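Local coordinates for CELL WALL surface anchor family protein (Streptococcus pneumoniae, PDB 3ZGH) that probably mediates adhesion of the pneumococcus to host cells by binding keratin 10 through its MSCRAMM-type basic region domain, at residues Met96-Gly104 and Thr166-Pro174. Residues are numbered along the deposited sequence; the frame is centred on the assembly and turned at random.
Sequences MLTLGSDLG and TDTSFTFTP. With ACT (acetate ion), chain D.
Asp167 grips the Gly100-Leu103 type I turn where strand 97-99 and its antiparallel partner 170-172 run out into loops. With chi1 at 176° its carboxylate swings away from the backbone N and lies beside the turn. Followed outward, Asp167 CB packs 3.5 Å from Asp102 OD2; Asp167 CG lies closest to N of Ser101, with CA of Gly100 next; Asp167 OD2 accepts the N-H of Ser101, N to OD2 3.0 Å, steeply from above the carboxylate plane (68° out of it). Asp167 OD1 turns back to its own segment and takes the N-H of Ser169, closing an Asx turn. Asp102 returns the contact: its OD2 uses the anti lone pair to receive N of Asp167 at 2.9 Å, while N of Asp102 donates to O of Asp167. Leu103 packs against the same loop, CD1 on the Ser169 carbonyl oxygen and CD2 on Thr168 CG2.

Along the strands, Thr98 and Thr171 form a hydrogen-bonded pair whose hydroxyls meet, OG1 to OG1, at 2.6 Å. An acetate ion, probably from the crystallisation liquor, sits beside them, its OXT 3.1 Å from Thr98 OG1 and its O near Ser169 OG. On the other face Leu97, Leu99, Phe170 and Phe172 turn inward: Leu97 CD1 comes to the edge of the Phe172 ring, and Met96 CE reaches Phe172 CZ at 3.9 Å. This apolar face rests on Trp159 and Val161 of strand 154-162, and Phe60 and Tyr62 meet the two phenylalanine rings edge-to-face, joining the small sheet to the large one as in a beta sandwich. Asp102 OD2 and Asp167 OD2 stand 5.2 Å apart, and the backbone N-H groups that each accepts would probably offset their like charges.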
loop_
_atom_site.group_PDB
_atom_site.type_symbol
_atom_site.label_atom_id
_atom_site.label_comp_id
_atom_site.label_asym_id
_atom_site.label_seq_id
_atom_site.Cartn_x
_atom_site.Cartn_y
_atom_site.Cartn_z
ATOM N N MET A 96 -7.121 -1.416 7.152
ATOM C CA MET A 96 -6.141 -1.748 6.123
ATOM C C MET A 96 -5.343 -3.010 6.465
ATOM O O MET A 96 -4.839 -3.676 5.573
ATOM C CB MET A 96 -5.101 -0.631 5.964
ATOM C CG MET A 96 -5.651 0.744 5.682
ATOM S SD MET A 96 -6.016 1.082 3.957
ATOM C CE MET A 96 -4.482 0.661 3.081
ATOM N N LEU A 97 -5.156 -3.273 7.752
ATOM C CA LEU A 97 -4.160 -4.260 8.183
ATOM C C LEU A 97 -4.638 -4.965 9.452
ATOM O O LEU A 97 -5.044 -4.323 10.409
ATOM C CB LEU A 97 -2.825 -3.566 8.419
ATOM C CG LEU A 97 -1.671 -4.462 8.904
ATOM C CD1 LEU A 97 -1.149 -5.325 7.774
ATOM C CD2 LEU A 97 -0.582 -3.578 9.461
ATOM N N THR A 98 -4.629 -6.288 9.445
ATOM C CA THR A 98 -4.890 -7.030 10.682
ATOM C C THR A 98 -3.636 -7.858 10.911
ATOM O O THR A 98 -2.945 -8.229 9.944
ATOM C CB THR A 98 -6.117 -7.942 10.587
ATOM O OG1 THR A 98 -5.898 -8.912 9.557
ATOM C CG2 THR A 98 -7.367 -7.141 10.266
ATOM N N LEU A 99 -3.306 -8.099 12.178
ATOM C CA LEU A 99 -2.011 -8.686 12.530
ATOM C C LEU A 99 -2.204 -9.888 13.439
ATOM O O LEU A 99 -3.058 -9.868 14.333
ATOM C CB LEU A 99 -1.154 -7.648 13.250
ATOM C CG LEU A 99 -0.737 -6.438 12.410
ATOM C CD1 LEU A 99 0.101 -5.508 13.262
ATOM C CD2 LEU A 99 0.042 -6.875 11.160
ATOM N N GLY A 100 -1.434 -10.940 13.201
ATOM C CA GLY A 100 -1.494 -12.103 14.060
ATOM C C GLY A 100 -1.013 -11.825 15.481
ATOM O O GLY A 100 -0.505 -10.746 15.788
ATOM N N SER A 101 -1.136 -12.840 16.331
ATOM C CA SER A 101 -0.878 -12.722 17.761
ATOM C C SER A 101 0.571 -12.435 18.175
ATOM O O SER A 101 0.791 -11.839 19.237
ATOM C CB SER A 101 -1.337 -14.008 18.425
ATOM O OG SER A 101 -2.736 -14.078 18.282
ATOM N N ASP A 102 1.544 -12.828 17.345
ATOM C CA ASP A 102 2.951 -12.602 17.684
ATOM C C ASP A 102 3.582 -11.545 16.789
ATOM O O ASP A 102 4.733 -11.681 16.320
ATOM C CB ASP A 102 3.761 -13.908 17.651
ATOM C CG ASP A 102 3.254 -14.925 18.650
ATOM O OD1 ASP A 102 3.261 -14.638 19.869
ATOM O OD2 ASP A 102 2.836 -16.015 18.220
ATOM N N LEU A 103 2.806 -10.497 16.536
ATOM C CA LEU A 103 3.309 -9.316 15.856
ATOM C C LEU A 103 3.014 -8.159 16.778
ATOM O O LEU A 103 1.933 -8.103 17.384
ATOM C CB LEU A 103 2.602 -9.105 14.536
ATOM C CG LEU A 103 2.970 -10.110 13.454
ATOM C CD1 LEU A 103 2.112 -9.936 12.231
ATOM C CD2 LEU A 103 4.451 -9.970 13.107
ATOM N N GLY A 104 3.965 -7.246 16.908
ATOM C CA GLY A 104 3.790 -6.169 17.849
ATOM C C GLY A 104 3.097 -4.990 17.218
ATOM O O GLY A 104 2.373 -5.094 16.207
ATOM N N THR A 166 5.736 -17.012 16.927
ATOM C CA THR A 166 5.415 -17.872 15.792
ATOM C C THR A 166 4.281 -17.374 14.880
ATOM O O THR A 166 4.338 -17.527 13.674
ATOM C CB THR A 166 5.005 -19.249 16.366
ATOM O OG1 THR A 166 6.201 -19.987 16.653
ATOM C CG2 THR A 166 4.141 -20.021 15.393
ATOM N N ASP A 167 3.239 -16.791 15.449
ATOM C CA ASP A 167 2.093 -16.403 14.644
ATOM C C ASP A 167 2.323 -15.034 13.987
ATOM O O ASP A 167 1.958 -13.989 14.536
ATOM C CB ASP A 167 0.782 -16.419 15.476
ATOM C CG ASP A 167 -0.418 -15.927 14.663
ATOM O OD1 ASP A 167 -0.291 -15.889 13.410
ATOM O OD2 ASP A 167 -1.466 -15.573 15.250
ATOM N N THR A 168 2.934 -15.047 12.806
ATOM C CA THR A 168 3.209 -13.827 12.075
ATOM C C THR A 168 2.226 -13.646 10.914
ATOM O O THR A 168 2.557 -12.990 9.916
ATOM C CB THR A 168 4.632 -13.842 11.491
ATOM O OG1 THR A 168 4.817 -15.061 10.768
ATOM C CG2 THR A 168 5.668 -13.785 12.616
ATOM N N SER A 169 1.027 -14.204 11.041
ATOM C CA SER A 169 0.007 -14.020 10.015
ATOM C C SER A 169 -0.443 -12.547 9.928
ATOM O O SER A 169 -0.265 -11.770 10.873
ATOM C CB SER A 169 -1.184 -14.945 10.273
ATOM O OG SER A 169 -1.854 -14.634 11.486
ATOM N N PHE A 170 -1.017 -12.158 8.790
ATOM C CA PHE A 170 -1.576 -10.823 8.660
ATOM C C PHE A 170 -2.547 -10.851 7.481
ATOM O O PHE A 170 -2.527 -11.789 6.661
ATOM C CB PHE A 170 -0.455 -9.777 8.437
ATOM C CG PHE A 170 0.254 -9.921 7.121
ATOM C CD1 PHE A 170 -0.256 -9.326 5.965
ATOM C CD2 PHE A 170 1.431 -10.661 7.030
ATOM C CE1 PHE A 170 0.393 -9.499 4.744
ATOM C CE2 PHE A 170 2.080 -10.840 5.811
ATOM C CZ PHE A 170 1.566 -10.264 4.674
ATOM N N THR A 171 -3.408 -9.853 7.399
ATOM C CA THR A 171 -4.119 -9.613 6.154
ATOM C C THR A 171 -3.975 -8.126 5.838
ATOM O O THR A 171 -3.983 -7.297 6.742
ATOM C CB THR A 171 -5.620 -9.959 6.222
ATOM O OG1 THR A 171 -6.292 -8.938 6.939
ATOM C CG2 THR A 171 -5.868 -11.312 6.877
ATOM N N PHE A 172 -3.840 -7.797 4.560
ATOM C CA PHE A 172 -3.739 -6.414 4.135
ATOM C C PHE A 172 -4.789 -6.165 3.038
ATOM O O PHE A 172 -4.924 -6.971 2.108
ATOM C CB PHE A 172 -2.326 -6.116 3.622
ATOM C CG PHE A 172 -2.177 -4.737 3.055
ATOM C CD1 PHE A 172 -1.960 -3.653 3.896
ATOM C CD2 PHE A 172 -2.299 -4.518 1.688
ATOM C CE1 PHE A 172 -1.856 -2.388 3.399
ATOM C CE2 PHE A 172 -2.179 -3.238 1.182
ATOM C CZ PHE A 172 -1.965 -2.169 2.040
ATOM N N THR A 173 -5.521 -5.055 3.165
ATOM C CA THR A 173 -6.559 -4.685 2.209
ATOM C C THR A 173 -6.164 -3.383 1.501
ATOM O O THR A 173 -6.090 -2.313 2.117
ATOM C CB THR A 173 -7.917 -4.496 2.910
ATOM O OG1 THR A 173 -8.248 -5.690 3.626
ATOM C CG2 THR A 173 -9.032 -4.189 1.886
ATOM N N PRO A 174 -5.874 -3.468 0.205
ATOM C CA PRO A 174 -5.469 -2.258 -0.525
ATOM C C PRO A 174 -6.610 -1.278 -0.695
ATOM O O PRO A 174 -7.777 -1.659 -0.655
ATOM C CB PRO A 174 -5.013 -2.801 -1.887
ATOM C CG PRO A 174 -5.788 -4.059 -2.049
ATOM C CD PRO A 174 -5.876 -4.662 -0.655
HETATM C C ACT D . -4.593 -12.676 10.630
HETATM O O ACT D . -4.566 -13.367 11.678
HETATM O OXT ACT D . -4.624 -11.432 10.797
HETATM C CH3 ACT D . -4.594 -13.314 9.261
#